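Local coordinates for B12-binding domain-containing protein (Kitasatospora setae, PDB 6WTE), which binds cobalamin and a [4Fe-4S] cluster and probably transfers methyl groups from S-adenosylmethionine, as a radical SAM methylase that works without radical chemistry, at residues F274-A279 with P311-E316; Q267-S272 with L305-Q310; E317-L322 with R368-L373; G329-S334 with L373-A378. All blocks are in the same frame, centred on the assembly; numbering follows the deposited sequence.

Contact 1: F274-A279 with P311-E316; sequences FNLSIA and PSPFDE. With EDO (1,2-ethanediol), chain G.
P313 and N275 meet backbone to side chain and side chain to backbone. The amide of N275 reaches over to the P313 carbonyl, ND2 donating to P313 O at 2.9 Å with an N-H...O angle of 155°. The donor stands well above the carbonyl plane, and the acceptor lies slightly off the plane of the amide. With chi1 at 63°, N275 CG sits between its own N and carbonyl carbon, 3.7 Å from P313 O. The same ND2 also donates to Q310 O, so both its bonds go to main-chain oxygens of the loop that leaves strand 304-309. In return the P313 ring leans on the backbone of N275, its CD 3.4 Å from N275 O, a buried oxygen with no partner in the model. The peptide bond before P313 is cis. These are two loops at the C-terminal ends of neighbouring parallel strands in the radical SAM core, each running on into a helix. I278, in the first turn of helix 278-294, runs antiparallel alongside the proline ring, I278 CB lying 3.8 Å from P313 CG. L276 CD2 touches the same loop, 3.7 Å from S312 O and 3.9 Å from P313 CD; L276 also lines the iron-sulfur pocket. An ethanediol, probably from the crystallisation liquor, accepts from S277 N through O2 and from I278 N through O1, both at 2.9 Å.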
loop_
_atom_site.group_PDB
_atom_site.type_symbol
_atom_site.label_atom_id
_atom_site.label_comp_id
_atom_site.label_asym_id
_atom_site.label_seq_id
_atom_site.Cartn_x
_atom_site.Cartn_y
_atom_site.Cartn_z
ATOM N N PHE A 274 -3.997 -5.911 -10.744
ATOM C CA PHE A 274 -5.111 -6.823 -11.000
ATOM C C PHE A 274 -4.895 -7.640 -12.272
ATOM O O PHE A 274 -5.245 -8.825 -12.311
ATOM C CB PHE A 274 -6.436 -6.059 -11.078
ATOM C CG PHE A 274 -7.633 -6.942 -11.352
ATOM C CD1 PHE A 274 -7.937 -8.004 -10.520
ATOM C CD2 PHE A 274 -8.451 -6.705 -12.447
ATOM C CE1 PHE A 274 -9.039 -8.818 -10.768
ATOM C CE2 PHE A 274 -9.551 -7.512 -12.704
ATOM C CZ PHE A 274 -9.847 -8.569 -11.865
ATOM N N ASN A 275 -4.314 -7.042 -13.320
ATOM C CA ASN A 275 -4.204 -7.727 -14.604
ATOM C C ASN A 275 -2.899 -8.502 -14.781
ATOM O O ASN A 275 -2.690 -9.088 -15.846
ATOM C CB ASN A 275 -4.368 -6.731 -15.772
ATOM C CG ASN A 275 -3.268 -5.677 -15.812
ATOM O OD1 ASN A 275 -2.738 -5.267 -14.775
ATOM N ND2 ASN A 275 -2.932 -5.222 -17.013
ATOM N N LEU A 276 -2.011 -8.516 -13.793
ATOM C CA LEU A 276 -0.943 -9.502 -13.821
ATOM C C LEU A 276 -1.490 -10.804 -13.254
ATOM O O LEU A 276 -2.456 -10.801 -12.490
ATOM C CB LEU A 276 0.284 -9.011 -13.052
ATOM C CG LEU A 276 0.909 -7.734 -13.630
ATOM C CD1 LEU A 276 2.220 -7.393 -12.926
ATOM C CD2 LEU A 276 1.139 -7.849 -15.146
ATOM N N SER A 277 -0.899 -11.922 -13.663
ATOM C CA SER A 277 -1.551 -13.223 -13.518
ATOM C C SER A 277 -2.950 -13.145 -14.139
ATOM O O SER A 277 -3.980 -13.227 -13.467
ATOM C CB SER A 277 -1.600 -13.655 -12.046
ATOM O OG SER A 277 -1.781 -15.054 -11.916
ATOM N N ILE A 278 -2.959 -12.943 -15.459
ATOM C CA ILE A 278 -4.162 -12.484 -16.148
ATOM C C ILE A 278 -5.221 -13.575 -16.225
ATOM O O ILE A 278 -6.426 -13.278 -16.225
ATOM C CB ILE A 278 -3.791 -11.957 -17.550
ATOM C CG1 ILE A 278 -5.033 -11.431 -18.284
ATOM C CG2 ILE A 278 -3.106 -13.041 -18.364
ATOM C CD1 ILE A 278 -5.619 -10.154 -17.698
ATOM N N ALA A 279 -4.815 -14.842 -16.299
ATOM C CA ALA A 279 -5.805 -15.905 -16.436
ATOM C C ALA A 279 -6.712 -15.963 -15.214
ATOM O O ALA A 279 -7.926 -16.164 -15.341
ATOM C CB ALA A 279 -5.110 -17.249 -16.665
ATOM N N PRO A 311 0.001 -1.449 -17.775
ATOM C CA PRO A 311 -0.461 -1.264 -19.160
ATOM C C PRO A 311 -0.654 -2.557 -19.928
ATOM O O PRO A 311 -1.438 -2.581 -20.883
ATOM C CB PRO A 311 0.645 -0.404 -19.784
ATOM C CG PRO A 311 1.220 0.344 -18.645
ATOM C CD PRO A 311 1.173 -0.609 -17.473
ATOM N N SER A 312 0.050 -3.625 -19.564
ATOM C CA SER A 312 -0.026 -4.886 -20.278
ATOM C C SER A 312 -0.005 -6.012 -19.256
ATOM O O SER A 312 0.738 -5.933 -18.268
ATOM C CB SER A 312 1.144 -5.044 -21.263
ATOM O OG SER A 312 1.095 -6.300 -21.920
ATOM N N PRO A 313 -0.802 -7.075 -19.459
ATOM C CA PRO A 313 -1.715 -7.287 -20.583
ATOM C C PRO A 313 -3.082 -6.668 -20.341
ATOM O O PRO A 313 -3.662 -6.851 -19.268
ATOM C CB PRO A 313 -1.818 -8.808 -20.659
ATOM C CG PRO A 313 -1.653 -9.261 -19.228
ATOM C CD PRO A 313 -0.781 -8.228 -18.537
ATOM N N PHE A 314 -3.604 -5.951 -21.341
ATOM C CA PHE A 314 -4.929 -5.335 -21.236
ATOM C C PHE A 314 -5.522 -5.381 -22.643
ATOM O O PHE A 314 -5.344 -4.445 -23.425
ATOM C CB PHE A 314 -4.853 -3.906 -20.706
ATOM C CG PHE A 314 -6.176 -3.363 -20.209
ATOM C CD1 PHE A 314 -7.175 -2.982 -21.099
ATOM C CD2 PHE A 314 -6.411 -3.218 -18.851
ATOM C CE1 PHE A 314 -8.382 -2.481 -20.641
ATOM C CE2 PHE A 314 -7.611 -2.719 -18.384
ATOM C CZ PHE A 314 -8.604 -2.355 -19.274
ATOM N N ASP A 315 -6.207 -6.480 -22.960
ATOM C CA ASP A 315 -6.691 -6.684 -24.319
ATOM C C ASP A 315 -8.208 -6.526 -24.384
ATOM O O ASP A 315 -8.881 -6.237 -23.387
ATOM C CB ASP A 315 -6.232 -8.043 -24.874
ATOM C CG ASP A 315 -6.739 -9.236 -24.072
ATOM O OD1 ASP A 315 -7.700 -9.109 -23.290
ATOM O OD2 ASP A 315 -6.156 -10.331 -24.234
ATOM N N GLU A 316 -8.745 -6.713 -25.592
ATOM C CA GLU A 316 -10.166 -6.478 -25.818
ATOM C C GLU A 316 -11.024 -7.413 -24.975
ATOM O O GLU A 316 -12.033 -6.989 -24.393
ATOM C CB GLU A 316 -10.488 -6.633 -27.303
ATOM C CG GLU A 316 -11.924 -6.306 -27.663
ATOM C CD GLU A 316 -12.167 -6.376 -29.158
ATOM O OE1 GLU A 316 -11.220 -6.728 -29.895
ATOM O OE2 GLU A 316 -13.300 -6.074 -29.593
HETATM C C1 EDO G . 0.378 -11.888 -17.177
HETATM O O1 EDO G . -0.296 -13.002 -16.583
HETATM C C2 EDO G . 1.757 -11.752 -16.534
HETATM O O2 EDO G . 1.612 -11.612 -15.111
#

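Contact 2: Q267-S272 with L305-Q310; sequences QHTTDS and LWVYCQ. With SF4 (iron/sulfur cluster), chain C.
Q267 and W306 are joined by the first of two backbone hydrogen bonds, W306 N donating to Q267 O at 2.8 Å. The second runs the other way round W306, from T269 N to W306 O at 3.0 Å. H268 CA adds a C-H...O contact to W306 O at 3.2 Å. That oxygen also lies over one face of the H268 imidazole, offset toward the rim. On the same side of the sheet H268 CD2 meets W306 CB at 3.7 Å, the two side chains crossing at about a right angle. T269 works differently: its chi1 of 57° puts OG1 between N and the carbonyl carbon, 3.4 Å from V307 CA, while CG2 packs on V307 CG1 at 3.7 Å. The two strands are the parallel neighbours of a beta-alpha-beta unit, with helix 278-294 between them in the chain, in the radical SAM core. Farther out, H268 ND1 donates to T269 O at 2.8 Å, W306 NE1 to D266 OD1, and Q267 NE2 to M256 O and I264 O. Past the strand ends the segments diverge, both reaching the cluster. S272 CB lies 3.7 Å from cluster sulfur S1, while its OG is hydrogen-bonded to E236. The Q310 chain, bent at chi2, approaches the cluster from the other segment; Y354 and K346 engage its OE1. T270, D271 and S272 also line the cobalamin pocket.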
loop_
_atom_site.group_PDB
_atom_site.type_symbol
_atom_site.label_atom_id
_atom_site.label_comp_id
_atom_site.label_asym_id
_atom_site.label_seq_id
_atom_site.Cartn_x
_atom_site.Cartn_y
_atom_site.Cartn_z
ATOM N N GLN A 267 -16.268 -1.528 -4.918
ATOM C CA GLN A 267 -15.214 -2.381 -4.393
ATOM C C GLN A 267 -13.941 -2.156 -5.185
ATOM O O GLN A 267 -13.970 -2.063 -6.415
ATOM C CB GLN A 267 -15.625 -3.856 -4.431
ATOM C CG GLN A 267 -16.926 -4.110 -3.670
ATOM C CD GLN A 267 -17.401 -5.548 -3.743
ATOM O OE1 GLN A 267 -16.672 -6.429 -4.187
ATOM N NE2 GLN A 267 -18.637 -5.788 -3.302
ATOM N N HIS A 268 -12.834 -2.039 -4.466
ATOM C CA HIS A 268 -11.530 -1.782 -5.058
ATOM C C HIS A 268 -10.669 -3.027 -4.893
ATOM O O HIS A 268 -10.543 -3.547 -3.779
ATOM C CB HIS A 268 -10.882 -0.570 -4.384
ATOM C CG HIS A 268 -9.749 0.027 -5.157
ATOM N ND1 HIS A 268 -8.495 -0.545 -5.205
ATOM C CD2 HIS A 268 -9.680 1.148 -5.914
ATOM C CE1 HIS A 268 -7.704 0.197 -5.958
ATOM N NE2 HIS A 268 -8.397 1.229 -6.403
ATOM N N THR A 269 -10.094 -3.518 -5.996
ATOM C CA THR A 269 -9.185 -4.656 -5.896
ATOM C C THR A 269 -7.941 -4.239 -5.120
ATOM O O THR A 269 -7.447 -3.120 -5.275
ATOM C CB THR A 269 -8.786 -5.180 -7.282
ATOM O OG1 THR A 269 -8.187 -4.128 -8.049
ATOM C CG2 THR A 269 -9.996 -5.714 -8.022
ATOM N N THR A 270 -7.449 -5.131 -4.256
ATOM C CA THR A 270 -6.262 -4.838 -3.458
ATOM C C THR A 270 -5.078 -5.724 -3.825
ATOM O O THR A 270 -4.169 -5.917 -3.009
ATOM C CB THR A 270 -6.564 -4.963 -1.967
ATOM O OG1 THR A 270 -6.934 -6.314 -1.672
ATOM C CG2 THR A 270 -7.683 -4.017 -1.583
ATOM N N ASP A 271 -5.095 -6.299 -5.019
ATOM C CA ASP A 271 -3.917 -6.947 -5.567
ATOM C C ASP A 271 -2.811 -5.921 -5.782
ATOM O O ASP A 271 -3.051 -4.714 -5.849
ATOM C CB ASP A 271 -4.258 -7.612 -6.901
ATOM C CG ASP A 271 -5.406 -8.589 -6.783
ATOM O OD1 ASP A 271 -5.770 -8.949 -5.646
ATOM O OD2 ASP A 271 -5.960 -8.983 -7.827
ATOM N N SER A 272 -1.584 -6.420 -5.935
ATOM C CA SER A 272 -0.512 -5.550 -6.405
ATOM C C SER A 272 -0.852 -4.989 -7.783
ATOM O O SER A 272 -0.761 -3.777 -8.017
ATOM C CB SER A 272 0.811 -6.313 -6.428
ATOM O OG SER A 272 1.264 -6.570 -5.106
ATOM N N LEU A 305 -16.892 -1.940 -9.728
ATOM C CA LEU A 305 -15.551 -2.454 -9.476
ATOM C C LEU A 305 -14.506 -1.437 -9.911
ATOM O O LEU A 305 -14.586 -0.886 -11.016
ATOM C CB LEU A 305 -15.330 -3.775 -10.215
ATOM C CG LEU A 305 -14.027 -4.519 -9.924
ATOM C CD1 LEU A 305 -13.966 -4.922 -8.461
ATOM C CD2 LEU A 305 -13.941 -5.741 -10.826
ATOM N N TRP A 306 -13.512 -1.220 -9.058
ATOM C CA TRP A 306 -12.425 -0.289 -9.328
ATOM C C TRP A 306 -11.127 -1.071 -9.236
ATOM O O TRP A 306 -10.853 -1.694 -8.208
ATOM C CB TRP A 306 -12.451 0.878 -8.339
ATOM C CG TRP A 306 -13.777 1.597 -8.348
ATOM C CD1 TRP A 306 -14.891 1.276 -7.624
ATOM C CD2 TRP A 306 -14.126 2.737 -9.139
ATOM N NE1 TRP A 306 -15.914 2.151 -7.916
ATOM C CE2 TRP A 306 -15.469 3.053 -8.849
ATOM C CE3 TRP A 306 -13.437 3.515 -10.075
ATOM C CZ2 TRP A 306 -16.128 4.125 -9.447
ATOM C CZ3 TRP A 306 -14.099 4.578 -10.670
ATOM C CH2 TRP A 306 -15.428 4.874 -10.352
ATOM N N VAL A 307 -10.345 -1.066 -10.314
ATOM C CA VAL A 307 -9.168 -1.925 -10.389
ATOM C C VAL A 307 -7.928 -1.082 -10.664
ATOM O O VAL A 307 -8.001 0.053 -11.141
ATOM C CB VAL A 307 -9.318 -3.036 -11.458
ATOM C CG1 VAL A 307 -10.556 -3.886 -11.178
ATOM C CG2 VAL A 307 -9.383 -2.443 -12.885
ATOM N N TYR A 308 -6.774 -1.655 -10.320
ATOM C CA TYR A 308 -5.468 -1.057 -10.568
ATOM C C TYR A 308 -4.676 -2.018 -11.439
ATOM O O TYR A 308 -4.595 -3.211 -11.129
ATOM C CB TYR A 308 -4.704 -0.775 -9.265
ATOM C CG TYR A 308 -3.466 0.063 -9.500
ATOM C CD1 TYR A 308 -2.254 -0.523 -9.848
ATOM C CD2 TYR A 308 -3.518 1.448 -9.397
ATOM C CE1 TYR A 308 -1.129 0.246 -10.082
ATOM C CE2 TYR A 308 -2.402 2.221 -9.623
ATOM C CZ TYR A 308 -1.212 1.618 -9.967
ATOM O OH TYR A 308 -0.098 2.391 -10.191
ATOM N N CYS A 309 -4.086 -1.497 -12.519
ATOM C CA CYS A 309 -3.514 -2.336 -13.560
ATOM C C CYS A 309 -2.175 -1.785 -14.014
ATOM O O CYS A 309 -1.858 -0.609 -13.819
ATOM C CB CYS A 309 -4.421 -2.428 -14.800
ATOM S SG CYS A 309 -5.937 -3.354 -14.591
ATOM N N GLN A 310 -1.410 -2.651 -14.642
ATOM C CA GLN A 310 -0.288 -2.260 -15.480
ATOM C C GLN A 310 -0.764 -2.133 -16.919
ATOM O O GLN A 310 -1.851 -2.611 -17.266
ATOM C CB GLN A 310 0.839 -3.287 -15.375
ATOM C CG GLN A 310 1.573 -3.240 -14.041
ATOM C CD GLN A 310 2.292 -1.925 -13.836
ATOM O OE1 GLN A 310 3.269 -1.629 -14.526
ATOM N NE2 GLN A 310 1.792 -1.111 -12.910
HETATM FE FE1 SF4 C . 6.031 -3.324 -10.688
HETATM FE FE2 SF4 C . 4.781 -5.349 -9.316
HETATM FE FE3 SF4 C . 3.396 -3.091 -9.896
HETATM FE FE4 SF4 C . 5.376 -3.011 -8.057
HETATM S S1 SF4 C . 3.428 -4.176 -7.888
HETATM S S2 SF4 C . 5.018 -1.509 -9.728
HETATM S S3 SF4 C . 6.863 -4.516 -8.916
HETATM S S4 SF4 C . 4.273 -4.568 -11.408
#

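Contact 3: E317-L322 with R368-L373; sequences EFADLL and RERGIL
R370 and D320 form the salt bridge of this contact. R370 grips side-on, with NE and NH2 both directed at the single oxygen OD1 of D320, at 2.7 Å and 2.9 Å. The acceptor lies in the guanidinium plane, whereas both nitrogens meet the oxygen from the same face of the carboxylate, whose plane is turned 31° from that of the guanidinium. R370 NH1 continues the network, bonding to E369 OE1 at 3.0 Å and, further back, to L366 O. Three partners thus fix the rotation of the guanidinium, and the two carboxylates probably balance its charge. An extended chain from CG to NE carries the group across to helix 316-325. The contact joins that helix to the end of helix 357-369 and the loop after it, on the outside of the radical SAM core; helix 357-369 ends in a Schellman motif, with G371, at positive phi, as its C-prime residue. The remaining interactions are van der Waals. A319 CB lies over one face of the guanidinium, 3.7 Å from R370 NE, and A319 O is 3.5 Å from R370 CD. Deeper in, I372 CD1 reaches L322 CB at 4.3 Å, and I372 also packs on C327 and V330 of the adjoining strand.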
loop_
_atom_site.group_PDB
_atom_site.type_symbol
_atom_site.label_atom_id
_atom_site.label_comp_id
_atom_site.label_asym_id
_atom_site.label_seq_id
_atom_site.Cartn_x
_atom_site.Cartn_y
_atom_site.Cartn_z
ATOM N N GLU A 317 -10.644 -8.691 -24.896
ATOM C CA GLU A 317 -11.405 -9.632 -24.079
ATOM C C GLU A 317 -11.420 -9.204 -22.618
ATOM O O GLU A 317 -12.450 -9.304 -21.942
ATOM C CB GLU A 317 -10.831 -11.043 -24.209
ATOM C CG GLU A 317 -11.593 -12.077 -23.380
ATOM C CD GLU A 317 -10.887 -13.414 -23.290
ATOM O OE1 GLU A 317 -9.638 -13.439 -23.221
ATOM O OE2 GLU A 317 -11.590 -14.447 -23.293
ATOM N N PHE A 318 -10.279 -8.735 -22.110
ATOM C CA PHE A 318 -10.231 -8.264 -20.731
ATOM C C PHE A 318 -11.164 -7.081 -20.530
ATOM O O PHE A 318 -11.908 -7.028 -19.544
ATOM C CB PHE A 318 -8.794 -7.891 -20.357
ATOM C CG PHE A 318 -8.589 -7.634 -18.881
ATOM C CD1 PHE A 318 -8.949 -8.584 -17.943
ATOM C CD2 PHE A 318 -8.007 -6.451 -18.441
ATOM C CE1 PHE A 318 -8.751 -8.354 -16.583
ATOM C CE2 PHE A 318 -7.794 -6.222 -17.085
ATOM C CZ PHE A 318 -8.175 -7.174 -16.157
ATOM N N ALA A 319 -11.168 -6.137 -21.478
ATOM C CA ALA A 319 -12.013 -4.960 -21.337
ATOM C C ALA A 319 -13.490 -5.326 -21.415
ATOM O O ALA A 319 -14.305 -4.773 -20.668
ATOM C CB ALA A 319 -11.654 -3.921 -22.398
ATOM N N ASP A 320 -13.853 -6.264 -22.300
ATOM C CA ASP A 320 -15.240 -6.727 -22.354
ATOM C C ASP A 320 -15.647 -7.402 -21.051
ATOM O O ASP A 320 -16.777 -7.231 -20.579
ATOM C CB ASP A 320 -15.439 -7.692 -23.523
ATOM C CG ASP A 320 -15.400 -6.999 -24.871
ATOM O OD1 ASP A 320 -15.632 -5.774 -24.932
ATOM O OD2 ASP A 320 -15.151 -7.691 -25.874
ATOM N N LEU A 321 -14.738 -8.177 -20.455
ATOM C CA LEU A 321 -15.050 -8.837 -19.192
ATOM C C LEU A 321 -15.190 -7.826 -18.062
ATOM O O LEU A 321 -16.117 -7.920 -17.250
ATOM C CB LEU A 321 -13.972 -9.869 -18.869
ATOM C CG LEU A 321 -14.060 -11.186 -19.639
ATOM C CD1 LEU A 321 -12.826 -12.032 -19.372
ATOM C CD2 LEU A 321 -15.327 -11.947 -19.256
ATOM N N LEU A 322 -14.291 -6.841 -18.001
ATOM C CA LEU A 322 -14.425 -5.779 -17.008
ATOM C C LEU A 322 -15.767 -5.070 -17.142
ATOM O O LEU A 322 -16.466 -4.847 -16.146
ATOM C CB LEU A 322 -13.279 -4.783 -17.153
ATOM C CG LEU A 322 -11.899 -5.236 -16.681
ATOM C CD1 LEU A 322 -10.879 -4.223 -17.164
ATOM C CD2 LEU A 322 -11.861 -5.359 -15.156
ATOM N N ARG A 368 -12.472 3.710 -22.796
ATOM C CA ARG A 368 -13.332 4.758 -23.341
ATOM C C ARG A 368 -14.480 4.164 -24.145
ATOM O O ARG A 368 -15.638 4.571 -23.991
ATOM C CB ARG A 368 -12.517 5.717 -24.212
ATOM C CG ARG A 368 -13.361 6.825 -24.833
ATOM C CD ARG A 368 -12.578 7.674 -25.823
ATOM N NE ARG A 368 -12.292 6.967 -27.069
ATOM C CZ ARG A 368 -11.070 6.750 -27.543
ATOM N NH1 ARG A 368 -10.909 6.097 -28.685
ATOM N NH2 ARG A 368 -10.009 7.191 -26.880
ATOM N N GLU A 369 -14.176 3.192 -25.010
ATOM C CA GLU A 369 -15.206 2.539 -25.810
ATOM C C GLU A 369 -16.292 1.895 -24.958
ATOM O O GLU A 369 -17.417 1.714 -25.437
ATOM C CB GLU A 369 -14.572 1.477 -26.704
ATOM C CG GLU A 369 -13.635 2.031 -27.764
ATOM C CD GLU A 369 -12.913 0.931 -28.506
ATOM O OE1 GLU A 369 -12.928 -0.222 -28.019
ATOM O OE2 GLU A 369 -12.331 1.216 -29.573
ATOM N N ARG A 370 -15.988 1.542 -23.711
ATOM C CA ARG A 370 -16.932 0.839 -22.855
ATOM C C ARG A 370 -17.429 1.684 -21.694
ATOM O O ARG A 370 -18.073 1.150 -20.789
ATOM C CB ARG A 370 -16.302 -0.454 -22.331
ATOM C CG ARG A 370 -16.082 -1.485 -23.425
ATOM C CD ARG A 370 -14.923 -2.437 -23.137
ATOM N NE ARG A 370 -14.737 -3.329 -24.278
ATOM C CZ ARG A 370 -14.159 -2.959 -25.417
ATOM N NH1 ARG A 370 -13.696 -1.723 -25.551
ATOM N NH2 ARG A 370 -14.048 -3.817 -26.424
ATOM N N GLY A 371 -17.167 2.987 -21.702
ATOM C CA GLY A 371 -17.664 3.824 -20.628
ATOM C C GLY A 371 -17.001 3.566 -19.297
ATOM O O GLY A 371 -17.614 3.791 -18.248
ATOM N N ILE A 372 -15.766 3.082 -19.315
ATOM C CA ILE A 372 -14.983 2.841 -18.108
ATOM C C ILE A 372 -14.027 4.008 -17.933
ATOM O O ILE A 372 -13.273 4.346 -18.856
ATOM C CB ILE A 372 -14.222 1.512 -18.205
ATOM C CG1 ILE A 372 -15.209 0.350 -18.244
ATOM C CG2 ILE A 372 -13.216 1.356 -17.052
ATOM C CD1 ILE A 372 -14.542 -0.961 -18.585
ATOM N N LEU A 373 -14.056 4.621 -16.753
ATOM C CA LEU A 373 -13.194 5.750 -16.451
ATOM C C LEU A 373 -11.749 5.279 -16.287
ATOM O O LEU A 373 -11.473 4.110 -15.988
ATOM C CB LEU A 373 -13.667 6.459 -15.177
ATOM C CG LEU A 373 -15.165 6.797 -15.112
ATOM C CD1 LEU A 373 -15.548 7.326 -13.743
ATOM C CD2 LEU A 373 -15.521 7.804 -16.175
#

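Contact 4: G329-S334 with L373-A378; sequences GVNVGS and LTMVEA
V330 O accepts from M375 N, one of four rungs of a parallel ladder. V330 N donates to L373 O and V332 N to M375 O, each at 2.9 Å; in the reverse direction E377 N donates to V332 O. M375 O thus accepts from V332 N while N331 OD1 lies 3.0 Å away, two acceptors side by side without a bond between them. On the face carrying N331 and M375, N331 CG is anti to its backbone N (chi1 -163°). N331 ND2 makes a weak bond to E377 OE2 at 3.3 Å, their planes nearly parallel. On the face carrying V330, T374, V332 and V376, V332 CG1 meets V376 CG2 at 3.7 Å under helix 357-369. S334 OG is hydrogen-bonded to T360 OG1 of that helix. The main-chain T374 N is taken by T403 OG1, just before strand 404-412. Adjacent parallel strands, with helix 357-369 packed on one face and leading into the second strand, are characteristic of the TIM-barrel-like radical SAM core.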
loop_
_atom_site.group_PDB
_atom_site.type_symbol
_atom_site.label_atom_id
_atom_site.label_comp_id
_atom_site.label_asym_id
_atom_site.label_seq_id
_atom_site.Cartn_x
_atom_site.Cartn_y
_atom_site.Cartn_z
ATOM N N GLY A 329 -13.956 1.846 -13.256
ATOM C CA GLY A 329 -12.728 2.600 -13.421
ATOM C C GLY A 329 -11.506 1.717 -13.406
ATOM O O GLY A 329 -11.458 0.701 -12.701
ATOM N N VAL A 330 -10.501 2.120 -14.183
ATOM C CA VAL A 330 -9.193 1.475 -14.219
ATOM C C VAL A 330 -8.139 2.534 -13.936
ATOM O O VAL A 330 -8.115 3.588 -14.582
ATOM C CB VAL A 330 -8.923 0.793 -15.577
ATOM C CG1 VAL A 330 -7.480 0.275 -15.648
ATOM C CG2 VAL A 330 -9.914 -0.341 -15.809
ATOM N N ASN A 331 -7.283 2.252 -12.966
ATOM C CA ASN A 331 -6.113 3.061 -12.658
ATOM C C ASN A 331 -4.899 2.294 -13.164
ATOM O O ASN A 331 -4.736 1.114 -12.836
ATOM C CB ASN A 331 -6.024 3.313 -11.146
ATOM C CG ASN A 331 -5.089 4.456 -10.791
ATOM O OD1 ASN A 331 -4.225 4.840 -11.574
ATOM N ND2 ASN A 331 -5.262 5.002 -9.597
ATOM N N VAL A 332 -4.078 2.934 -13.998
ATOM C CA VAL A 332 -2.950 2.260 -14.635
ATOM C C VAL A 332 -1.644 2.952 -14.251
ATOM O O VAL A 332 -1.514 4.177 -14.380
ATOM C CB VAL A 332 -3.103 2.189 -16.167
ATOM C CG1 VAL A 332 -3.256 3.576 -16.773
ATOM C CG2 VAL A 332 -1.891 1.467 -16.757
ATOM N N GLY A 333 -0.679 2.159 -13.783
ATOM C CA GLY A 333 0.652 2.657 -13.469
ATOM C C GLY A 333 1.563 2.685 -14.683
ATOM O O GLY A 333 2.558 1.954 -14.751
ATOM N N SER A 334 1.218 3.520 -15.662
ATOM C CA SER A 334 2.047 3.642 -16.857
ATOM C C SER A 334 3.417 4.218 -16.516
ATOM O O SER A 334 4.431 3.814 -17.098
ATOM C CB SER A 334 1.332 4.509 -17.893
ATOM O OG SER A 334 0.015 4.031 -18.134
ATOM N N LEU A 373 -14.056 4.621 -16.753
ATOM C CA LEU A 373 -13.194 5.750 -16.451
ATOM C C LEU A 373 -11.749 5.279 -16.287
ATOM O O LEU A 373 -11.473 4.110 -15.988
ATOM C CB LEU A 373 -13.667 6.459 -15.177
ATOM C CG LEU A 373 -15.165 6.797 -15.112
ATOM C CD1 LEU A 373 -15.548 7.326 -13.743
ATOM C CD2 LEU A 373 -15.521 7.804 -16.175
ATOM N N THR A 374 -10.819 6.200 -16.512
ATOM C CA THR A 374 -9.397 5.882 -16.499
ATOM C C THR A 374 -8.617 6.914 -15.704
ATOM O O THR A 374 -8.835 8.121 -15.852
ATOM C CB THR A 374 -8.831 5.832 -17.919
ATOM O OG1 THR A 374 -9.234 7.013 -18.623
ATOM C CG2 THR A 374 -9.346 4.610 -18.658
ATOM N N MET A 375 -7.685 6.436 -14.883
ATOM C CA MET A 375 -6.692 7.294 -14.258
ATOM C C MET A 375 -5.308 6.792 -14.640
ATOM O O MET A 375 -4.950 5.653 -14.321
ATOM C CB MET A 375 -6.841 7.319 -12.741
ATOM C CG MET A 375 -5.756 8.136 -12.102
ATOM S SD MET A 375 -6.287 8.815 -10.548
ATOM C CE MET A 375 -4.774 9.629 -10.031
ATOM N N VAL A 376 -4.538 7.637 -15.322
ATOM C CA VAL A 376 -3.181 7.302 -15.749
ATOM C C VAL A 376 -2.193 8.008 -14.834
ATOM O O VAL A 376 -2.277 9.229 -14.643
ATOM C CB VAL A 376 -2.950 7.692 -17.218
ATOM C CG1 VAL A 376 -1.509 7.393 -17.634
ATOM C CG2 VAL A 376 -3.926 6.958 -18.117
ATOM N N GLU A 377 -1.233 7.252 -14.299
ATOM C CA GLU A 377 -0.271 7.758 -13.329
ATOM C C GLU A 377 1.116 7.864 -13.950
ATOM O O GLU A 377 1.538 6.982 -14.702
ATOM C CB GLU A 377 -0.204 6.849 -12.101
ATOM C CG GLU A 377 -1.552 6.579 -11.473
ATOM C CD GLU A 377 -1.793 7.409 -10.236
ATOM O OE1 GLU A 377 -1.189 8.502 -10.116
ATOM O OE2 GLU A 377 -2.589 6.966 -9.384
ATOM N N ALA A 378 1.808 8.960 -13.645
ATOM C CA ALA A 378 3.198 9.162 -14.025
ATOM C C ALA A 378 4.038 9.448 -12.786
ATOM O O ALA A 378 3.564 10.055 -11.822
ATOM C CB ALA A 378 3.338 10.321 -15.017
#

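In the fold
All four contacts lie in the radical SAM core. Contacts 2 and 4 are buried strand pairs whose main-chain ladders join directly, since strands 304-309 and 327-335 are themselves neighbours, probably hydrogen-bonded through C309 N to N331 O. Contact 1 is partly buried beyond the strand ends beside the cluster, and links two loops by one side-chain amide and a proline; contact 3 lies on the helical layer, tying helix 316-325 to the end of helix 357-369 with an exposed charged rim over buried apolar residues. Contact 1 joins contact 2 through a probable hydrogen bond from F274 N to Y308 O, and contact 3 shares L373 with contact 4. Of the four, contact 3 lies away from the annotated sites.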